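Local coordinates for extracellular solute-binding protein, family 7 (Colwellia psychrerythraea, PDB 4PET) that probably captures small carboxylates in the periplasm for a TRAP transporter and holds pyruvate together with a calcium ion, at residues A[105-110]-A[327-332]. Numbering follows the deposited sequence.
Sequences TMFFTT and EILKSL
Phe-107 fits its ring and CB into the uneven surface made by Ile-328, Leu-329 and Leu-332 on helix 323-353. Leu-329 supplies the bump against the ring: its CD2 sits over one face, 3.8 Å from the centroid and 18° off the ring normal, a CH-pi contact displaced toward CD1 and CE1. CB of Met-106, a selenomethionine, lies over the centre of the opposite face, which sandwiches the ring. At the root of the side chain, Phe-107 CB fits between two methyls, Ile-328 CG2 (3.9 Å) and Leu-332 CD1 (3.8 Å). Ile-328 forks: with chi1 at -64°, CG2 stands anti to the backbone N and meets Phe-107, while CD1, on the other branch, reaches Phe-108 CZ at 3.7 Å, the two side chains crossing at about a right angle. Trp-123 and Met-133 of neighbouring helices also pack on Phe-108. Were the Phe-107 ring cut back to an alanine, Leu-329 CD2 would probably lose its aromatic face and a gap would open toward Met-106. The contact joins the long C-terminal helix to the loop after strand 90-93, whose Thr-109 OG1 hydrogen-bonds to the backbone N of Tyr-96, which binds pyruvate. All the side chains that meet are apolar, so cohesion rests on complementary shape and burial rather than on hydrogen bonds or charge pairs.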
loop_
_atom_site.group_PDB
_atom_site.type_symbol
_atom_site.label_atom_id
_atom_site.label_comp_id
_atom_site.label_asym_id
_atom_site.label_seq_id
_atom_site.Cartn_x
_atom_site.Cartn_y
_atom_site.Cartn_z
ATOM N N THR A 105 11.607 -2.512 -20.336
ATOM C CA THR A 105 10.594 -3.241 -19.579
ATOM C C THR A 105 11.028 -3.610 -18.150
ATOM O O THR A 105 10.177 -3.884 -17.312
ATOM C CB THR A 105 10.147 -4.525 -20.296
ATOM O OG1 THR A 105 11.266 -5.414 -20.479
ATOM C CG2 THR A 105 9.494 -4.180 -21.632
HETATM N N MSE A 106 12.330 -3.632 -17.876
HETATM C CA MSE A 106 12.823 -3.998 -16.535
HETATM C C MSE A 106 12.377 -3.055 -15.411
HETATM O O MSE A 106 12.102 -3.492 -14.297
HETATM C CB MSE A 106 14.356 -4.026 -16.522
HETATM C CG MSE A 106 14.975 -5.187 -17.287
HETATM SE SE MSE A 106 16.894 -5.272 -16.950
HETATM C CE MSE A 106 17.474 -3.677 -17.915
ATOM N N PHE A 107 12.313 -1.765 -15.713
ATOM C CA PHE A 107 12.218 -0.746 -14.678
ATOM C C PHE A 107 10.802 -0.548 -14.115
ATOM O O PHE A 107 10.652 0.103 -13.095
ATOM C CB PHE A 107 12.852 0.566 -15.172
ATOM C CG PHE A 107 14.207 0.349 -15.804
ATOM C CD1 PHE A 107 15.272 -0.105 -15.050
ATOM C CD2 PHE A 107 14.390 0.523 -17.165
ATOM C CE1 PHE A 107 16.489 -0.340 -15.614
ATOM C CE2 PHE A 107 15.620 0.269 -17.754
ATOM C CZ PHE A 107 16.659 -0.153 -16.990
ATOM N N PHE A 108 9.785 -1.150 -14.748
ATOM C CA PHE A 108 8.416 -1.059 -14.273
ATOM C C PHE A 108 8.046 -2.160 -13.270
ATOM O O PHE A 108 6.932 -2.169 -12.751
ATOM C CB PHE A 108 7.442 -1.020 -15.452
ATOM C CG PHE A 108 7.751 0.112 -16.406
ATOM C CD1 PHE A 108 7.366 1.418 -16.087
ATOM C CD2 PHE A 108 8.508 -0.103 -17.550
ATOM C CE1 PHE A 108 7.671 2.484 -16.925
ATOM C CE2 PHE A 108 8.821 0.960 -18.402
ATOM C CZ PHE A 108 8.404 2.255 -18.093
ATOM N N THR A 109 8.982 -3.073 -13.010
ATOM C CA THR A 109 8.770 -4.132 -12.062
ATOM C C THR A 109 9.344 -3.709 -10.710
ATOM O O THR A 109 8.595 -3.535 -9.746
ATOM C CB THR A 109 9.397 -5.421 -12.505
ATOM O OG1 THR A 109 8.761 -5.874 -13.705
ATOM C CG2 THR A 109 9.184 -6.458 -11.435
ATOM N N THR A 110 10.656 -3.466 -10.678
ATOM C CA THR A 110 11.353 -2.880 -9.516
ATOM C C THR A 110 12.797 -2.656 -9.960
ATOM O O THR A 110 13.177 -3.091 -11.056
ATOM C CB THR A 110 11.300 -3.812 -8.284
ATOM O OG1 THR A 110 11.805 -3.133 -7.116
ATOM C CG2 THR A 110 12.114 -5.070 -8.538
ATOM N N GLU A 327 15.193 8.724 -19.581
ATOM C CA GLU A 327 14.001 9.380 -19.089
ATOM C C GLU A 327 13.387 8.564 -17.974
ATOM O O GLU A 327 12.991 9.100 -16.923
ATOM C CB GLU A 327 12.954 9.605 -20.193
ATOM C CG GLU A 327 11.762 10.419 -19.667
ATOM C CD GLU A 327 10.617 10.624 -20.670
ATOM O OE1 GLU A 327 10.751 10.266 -21.863
ATOM O OE2 GLU A 327 9.558 11.141 -20.242
ATOM N N ILE A 328 13.309 7.260 -18.178
ATOM C CA ILE A 328 12.696 6.418 -17.157
ATOM C C ILE A 328 13.547 6.398 -15.879
ATOM O O ILE A 328 13.017 6.571 -14.788
ATOM C CB ILE A 328 12.486 4.984 -17.635
ATOM C CG1 ILE A 328 11.499 4.956 -18.799
ATOM C CG2 ILE A 328 11.905 4.144 -16.483
ATOM C CD1 ILE A 328 11.517 3.670 -19.581
ATOM N N LEU A 329 14.852 6.188 -16.011
ATOM C CA LEU A 329 15.720 6.166 -14.829
ATOM C C LEU A 329 15.788 7.525 -14.102
ATOM O O LEU A 329 15.926 7.569 -12.883
ATOM C CB LEU A 329 17.115 5.693 -15.159
ATOM C CG LEU A 329 17.164 4.257 -15.675
ATOM C CD1 LEU A 329 18.577 3.917 -16.016
ATOM C CD2 LEU A 329 16.581 3.250 -14.646
ATOM N N LYS A 330 15.705 8.628 -14.835
ATOM C CA LYS A 330 15.668 9.931 -14.190
ATOM C C LYS A 330 14.394 10.118 -13.384
ATOM O O LYS A 330 14.410 10.699 -12.296
ATOM C CB LYS A 330 15.765 11.060 -15.211
ATOM C CG LYS A 330 15.612 12.450 -14.573
ATOM C CD LYS A 330 15.516 13.536 -15.621
ATOM C CE LYS A 330 16.182 14.832 -15.184
ATOM N NZ LYS A 330 15.888 15.210 -13.774
ATOM N N SER A 331 13.277 9.698 -13.951
ATOM C CA SER A 331 12.014 9.801 -13.236
ATOM C C SER A 331 12.057 8.961 -11.968
ATOM O O SER A 331 11.617 9.412 -10.915
ATOM C CB SER A 331 10.840 9.365 -14.117
ATOM O OG SER A 331 9.649 9.338 -13.357
ATOM N N LEU A 332 12.582 7.742 -12.065
ATOM C CA LEU A 332 12.662 6.857 -10.904
ATOM C C LEU A 332 13.598 7.404 -9.847
ATOM O O LEU A 332 13.300 7.321 -8.658
ATOM C CB LEU A 332 13.122 5.460 -11.284
ATOM C CG LEU A 332 12.101 4.589 -11.992
ATOM C CD1 LEU A 332 12.798 3.364 -12.536
ATOM C CD2 LEU A 332 10.939 4.189 -11.044
#